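Local coordinates for protein lactate dehydrogenase (Eimeria maxima, PDB 6CT6) that probably interconverts pyruvate and lactate, using NADH and NAD+ as the redox cofactor pair, at residues Val15-Ile20 with Leu38-Pro43. Residues are numbered along the deposited sequence; the frame is centred on the assembly and turned at random.
With NAI (1,4-dihydronicotinamide adenine dinucleotide), chain D.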
ATOM      1  N   VAL B  15      -4.027  -7.969  13.363  1.00 27.15           N
ATOM      2  CA  VAL B  15      -3.750  -9.385  13.588  1.00 28.67           C
ATOM      3  C   VAL B  15      -3.674 -10.045  12.215  1.00 27.27           C
ATOM      4  O   VAL B  15      -4.693 -10.410  11.625  1.00 27.97           O
ATOM      5  CB  VAL B  15      -4.804 -10.035  14.487  1.00 26.68           C
ATOM      6  CG1 VAL B  15      -4.593 -11.545  14.575  1.00 31.67           C
ATOM      7  CG2 VAL B  15      -4.739  -9.429  15.877  1.00 27.97           C
ATOM      8  N   GLY B  16      -2.452 -10.216  11.723  1.00 25.74           N
ATOM      9  CA  GLY B  16      -2.203 -10.615  10.353  1.00 26.93           C
ATOM     10  C   GLY B  16      -1.437  -9.519   9.644  1.00 28.60           C
ATOM     11  O   GLY B  16      -1.939  -8.397   9.514  1.00 28.61           O
ATOM     12  N   SER B  17      -0.216  -9.816   9.198  1.00 27.77           N
ATOM     13  CA  SER B  17       0.663  -8.811   8.610  1.00 25.69           C
ATOM     14  C   SER B  17       1.016  -9.154   7.168  1.00 25.52           C
ATOM     15  O   SER B  17       2.101  -8.812   6.687  1.00 29.53           O
ATOM     16  CB  SER B  17       1.932  -8.644   9.445  1.00 27.40           C
ATOM     17  OG  SER B  17       1.622  -8.270  10.777  1.00 27.31           O
ATOM     18  N   GLY B  18       0.109  -9.825   6.465  1.00 26.67           N
ATOM     19  CA  GLY B  18       0.315 -10.125   5.064  1.00 25.94           C
ATOM     20  C   GLY B  18      -0.050  -8.966   4.160  1.00 29.21           C
ATOM     21  O   GLY B  18       0.202  -7.801   4.490  1.00 27.71           O
ATOM     22  N   MET B  19      -0.665  -9.276   3.018  1.00 26.59           N
ATOM     23  CA  MET B  19      -0.906  -8.260   1.998  1.00 28.18           C
ATOM     24  C   MET B  19      -1.878  -7.192   2.492  1.00 27.21           C
ATOM     25  O   MET B  19      -1.629  -5.993   2.335  1.00 23.50           O
ATOM     26  CB  MET B  19      -1.428  -8.922   0.724  1.00 28.38           C
ATOM     27  CG  MET B  19      -0.480  -9.961   0.145  1.00 34.66           C
ATOM     28  SD  MET B  19       1.161  -9.298  -0.201  1.00 41.52           S
ATOM     29  CE  MET B  19       0.792  -8.207  -1.571  1.00 30.78           C
ATOM     30  N   ILE B  20      -2.996  -7.606   3.088  1.00 24.95           N
ATOM     31  CA  ILE B  20      -3.992  -6.633   3.532  1.00 26.98           C
ATOM     32  C   ILE B  20      -3.533  -5.939   4.807  1.00 25.16           C
ATOM     33  O   ILE B  20      -3.700  -4.724   4.955  1.00 28.19           O
ATOM     34  CB  ILE B  20      -5.363  -7.312   3.707  1.00 23.92           C
ATOM     35  CG1 ILE B  20      -5.865  -7.836   2.356  1.00 27.24           C
ATOM     36  CG2 ILE B  20      -6.377  -6.330   4.295  1.00 27.65           C
ATOM     37  CD1 ILE B  20      -7.132  -8.674   2.429  1.00 31.34           C
ATOM     38  N   LEU B  38       1.733  -4.432  13.932  1.00 27.58           N
ATOM     39  CA  LEU B  38       1.590  -5.508  12.962  1.00 27.88           C
ATOM     40  C   LEU B  38       1.956  -6.815  13.653  1.00 28.83           C
ATOM     41  O   LEU B  38       3.133  -7.061  13.937  1.00 29.81           O
ATOM     42  CB  LEU B  38       2.492  -5.264  11.757  1.00 30.29           C
ATOM     43  CG  LEU B  38       1.992  -4.328  10.662  1.00 30.78           C
ATOM     44  CD1 LEU B  38       3.153  -3.957   9.760  1.00 27.25           C
ATOM     45  CD2 LEU B  38       0.880  -4.991   9.870  1.00 27.33           C
ATOM     46  N   PHE B  39       0.958  -7.645  13.937  1.00 28.75           N
ATOM     47  CA  PHE B  39       1.177  -8.922  14.594  1.00 28.96           C
ATOM     48  C   PHE B  39       1.074 -10.055  13.582  1.00 30.03           C
ATOM     49  O   PHE B  39       0.197 -10.049  12.712  1.00 27.35           O
ATOM     50  CB  PHE B  39       0.171  -9.152  15.722  1.00 32.75           C
ATOM     51  CG  PHE B  39       0.173 -10.559  16.240  1.00 33.54           C
ATOM     52  CD1 PHE B  39       1.124 -10.976  17.155  1.00 33.61           C
ATOM     53  CD2 PHE B  39      -0.767 -11.469  15.798  1.00 33.72           C
ATOM     54  CE1 PHE B  39       1.130 -12.276  17.625  1.00 32.20           C
ATOM     55  CE2 PHE B  39      -0.767 -12.770  16.263  1.00 36.18           C
ATOM     56  CZ  PHE B  39       0.182 -13.174  17.175  1.00 33.16           C
ATOM     57  N   ASP B  40       1.972 -11.028  13.701  1.00 30.06           N
ATOM     58  CA  ASP B  40       1.962 -12.171  12.801  1.00 29.85           C
ATOM     59  C   ASP B  40       2.659 -13.340  13.482  1.00 30.50           C
ATOM     60  O   ASP B  40       3.355 -13.180  14.486  1.00 30.84           O
ATOM     61  CB  ASP B  40       2.633 -11.834  11.467  1.00 26.95           C
ATOM     62  CG  ASP B  40       2.112 -12.681  10.327  1.00 31.41           C
ATOM     63  OD1 ASP B  40       1.323 -12.154   9.519  1.00 30.42           O
ATOM     64  OD2 ASP B  40       2.482 -13.875  10.241  1.00 28.93           O
ATOM     65  N   VAL B  41       2.449 -14.529  12.920  1.00 30.55           N
ATOM     66  CA  VAL B  41       3.105 -15.736  13.414  1.00 28.03           C
ATOM     67  C   VAL B  41       4.407 -16.032  12.677  1.00 32.92           C
ATOM     68  O   VAL B  41       5.211 -16.847  13.156  1.00 31.13           O
ATOM     69  CB  VAL B  41       2.161 -16.950  13.315  1.00 26.89           C
ATOM     70  CG1 VAL B  41       0.958 -16.755  14.219  1.00 36.64           C
ATOM     71  CG2 VAL B  41       1.712 -17.178  11.872  1.00 29.66           C
ATOM     72  N   VAL B  42       4.633 -15.408  11.524  1.00 32.75           N
ATOM     73  CA  VAL B  42       5.897 -15.536  10.803  1.00 31.59           C
ATOM     74  C   VAL B  42       6.962 -14.765  11.575  1.00 32.98           C
ATOM     75  O   VAL B  42       6.779 -13.565  11.835  1.00 29.44           O
ATOM     76  CB  VAL B  42       5.774 -15.020   9.361  1.00 30.99           C
ATOM     77  CG1 VAL B  42       7.128 -15.066   8.646  1.00 34.75           C
ATOM     78  CG2 VAL B  42       4.738 -15.835   8.598  1.00 30.58           C
ATOM     79  N   PRO B  43       8.074 -15.388  11.966  1.00 33.06           N
ATOM     80  CA  PRO B  43       9.060 -14.672  12.786  1.00 32.50           C
ATOM     81  C   PRO B  43       9.675 -13.499  12.037  1.00 30.10           C
ATOM     82  O   PRO B  43      10.083 -13.622  10.879  1.00 32.01           O
ATOM     83  CB  PRO B  43      10.106 -15.750  13.106  1.00 33.33           C
ATOM     84  CG  PRO B  43       9.415 -17.051  12.862  1.00 33.10           C
ATOM     85  CD  PRO B  43       8.481 -16.785  11.735  1.00 36.92           C
TER
HETATM   86  PA  NAI D 401      -1.951 -13.177   3.505  1.00 35.50           P
HETATM   87  O1A NAI D 401      -1.616 -14.650   3.428  1.00 34.73           O
HETATM   88  O2A NAI D 401      -1.131 -12.182   2.718  1.00 28.53           O
HETATM   89  O5B NAI D 401      -1.888 -12.757   5.056  1.00 30.36           O
HETATM   90  C5B NAI D 401      -2.387 -13.625   6.069  1.00 34.87           C
HETATM   91  C4B NAI D 401      -1.426 -13.565   7.243  1.00 34.25           C
HETATM   92  O4B NAI D 401      -1.994 -14.139   8.423  1.00 33.56           O
HETATM   93  C3B NAI D 401      -0.135 -14.330   6.966  1.00 36.27           C
HETATM   94  O3B NAI D 401       0.971 -13.427   7.007  1.00 32.50           O
HETATM   95  C2B NAI D 401      -0.048 -15.362   8.074  1.00 35.73           C
HETATM   96  O2B NAI D 401       1.288 -15.584   8.527  1.00 33.01           O
HETATM   97  C1B NAI D 401      -0.904 -14.707   9.141  1.00 35.94           C
HETATM   98  N9A NAI D 401      -1.367 -15.602  10.224  1.00 36.71           N
HETATM   99  C8A NAI D 401      -1.618 -16.927  10.198  1.00 34.17           C
HETATM  100  N7A NAI D 401      -2.020 -17.349  11.429  1.00 33.74           N
HETATM  101  C5A NAI D 401      -2.018 -16.282  12.250  1.00 33.76           C
HETATM  102  C6A NAI D 401      -2.329 -16.002  13.666  1.00 35.39           C
HETATM  103  N6A NAI D 401      -2.739 -16.982  14.497  1.00 35.70           N
HETATM  104  N1A NAI D 401      -2.190 -14.730  14.107  1.00 38.38           N
HETATM  105  C2A NAI D 401      -1.785 -13.730  13.301  1.00 34.30           C
HETATM  106  N3A NAI D 401      -1.486 -13.918  12.008  1.00 33.84           N
HETATM  107  C4A NAI D 401      -1.583 -15.141  11.445  1.00 35.43           C
HETATM  108  O3  NAI D 401      -3.513 -12.996   3.132  1.00 32.56           O
HETATM  109  PN  NAI D 401      -4.237 -11.596   2.767  1.00 31.39           P
HETATM  110  O1N NAI D 401      -4.097 -11.355   1.283  1.00 31.63           O
HETATM  111  O2N NAI D 401      -3.790 -10.540   3.751  1.00 33.65           O
HETATM  112  O5D NAI D 401      -5.775 -11.974   3.058  1.00 32.65           O
HETATM  113  C5D NAI D 401      -6.170 -12.294   4.388  1.00 35.02           C
HETATM  114  C4D NAI D 401      -7.608 -12.789   4.450  1.00 38.08           C
HETATM  115  O4D NAI D 401      -8.521 -11.794   3.970  1.00 37.92           O
HETATM  116  C3D NAI D 401      -7.808 -14.023   3.584  1.00 36.94           C
HETATM  117  O3D NAI D 401      -8.595 -14.972   4.308  1.00 33.88           O
HETATM  118  C2D NAI D 401      -8.564 -13.507   2.382  1.00 38.77           C
HETATM  119  O2D NAI D 401      -9.358 -14.506   1.742  1.00 37.63           O
HETATM  120  C1D NAI D 401      -9.403 -12.422   3.036  1.00 37.49           C
HETATM  121  N1N NAI D 401     -10.023 -11.439   2.136  1.00 36.61           N
HETATM  122  C2N NAI D 401     -11.219 -10.996   2.526  1.00 39.26           C
HETATM  123  C3N NAI D 401     -11.934 -10.063   1.809  1.00 37.79           C
HETATM  124  C7N NAI D 401     -13.274  -9.653   2.347  1.00 37.65           C
HETATM  125  O7N NAI D 401     -13.564  -9.948   3.496  1.00 31.70           O
HETATM  126  N7N NAI D 401     -14.124  -8.997   1.568  1.00 38.33           N
HETATM  127  C4N NAI D 401     -11.390  -9.480   0.532  1.00 36.67           C
HETATM  128  C5N NAI D 401     -10.080 -10.037   0.207  1.00 42.02           C
HETATM  129  C6N NAI D 401      -9.447 -10.979   1.018  1.00 39.71           C
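S17 and D40 meet where the parallel strands 11-15 and 35-39 end. The S17 N-H gives a fairly straight bond (158°) to D40 OD1 at 2.8 Å, on the lone pair turned away from OD2. OD1 also accepts from NAI O3B, while OD2 takes O2B at 2.7 Å, so the carboxylate grips both adenosine ribose hydroxyls. Behind it, the V42 N-H bonds OD2 at 2.9 Å and closes an Asx turn that fixes the group's rotation; these donors probably favour the charged form. One step back, G16 N reaches F39 O at 2.8 Å, tilted 23° from the carbonyl plane, and S17 OG adds a weak bond to the same oxygen. With chi1 at -58°, OG lies beside its own backbone N and presses on L38 CB (3.3 Å), as L38 CD2 closes over S17 CB. This buried seam is the tight part, backed by P46 of helix 45-59. V15 and F39 touch more lightly, CG1 to CD2 at 4.0 Å, while adenine N1A closes off the ring edge. The solvent side lies beyond D40, where V41 and P43 are exposed, although V41 CG1 and CG2 lie against the adenine. At the other end G18 occupies the N-cap position of helix 19-31, its CA 3.4 Å from NAI O5B, and the first helical amides, M19 N and I20 N, bind pyrophosphate oxygens O2A and O2N. Strand, glycine-rich turn, helix and a second strand ending in a ribose-binding acid form the beta-alpha-beta dinucleotide-binding unit of the Rossmann fold, here holding NADH.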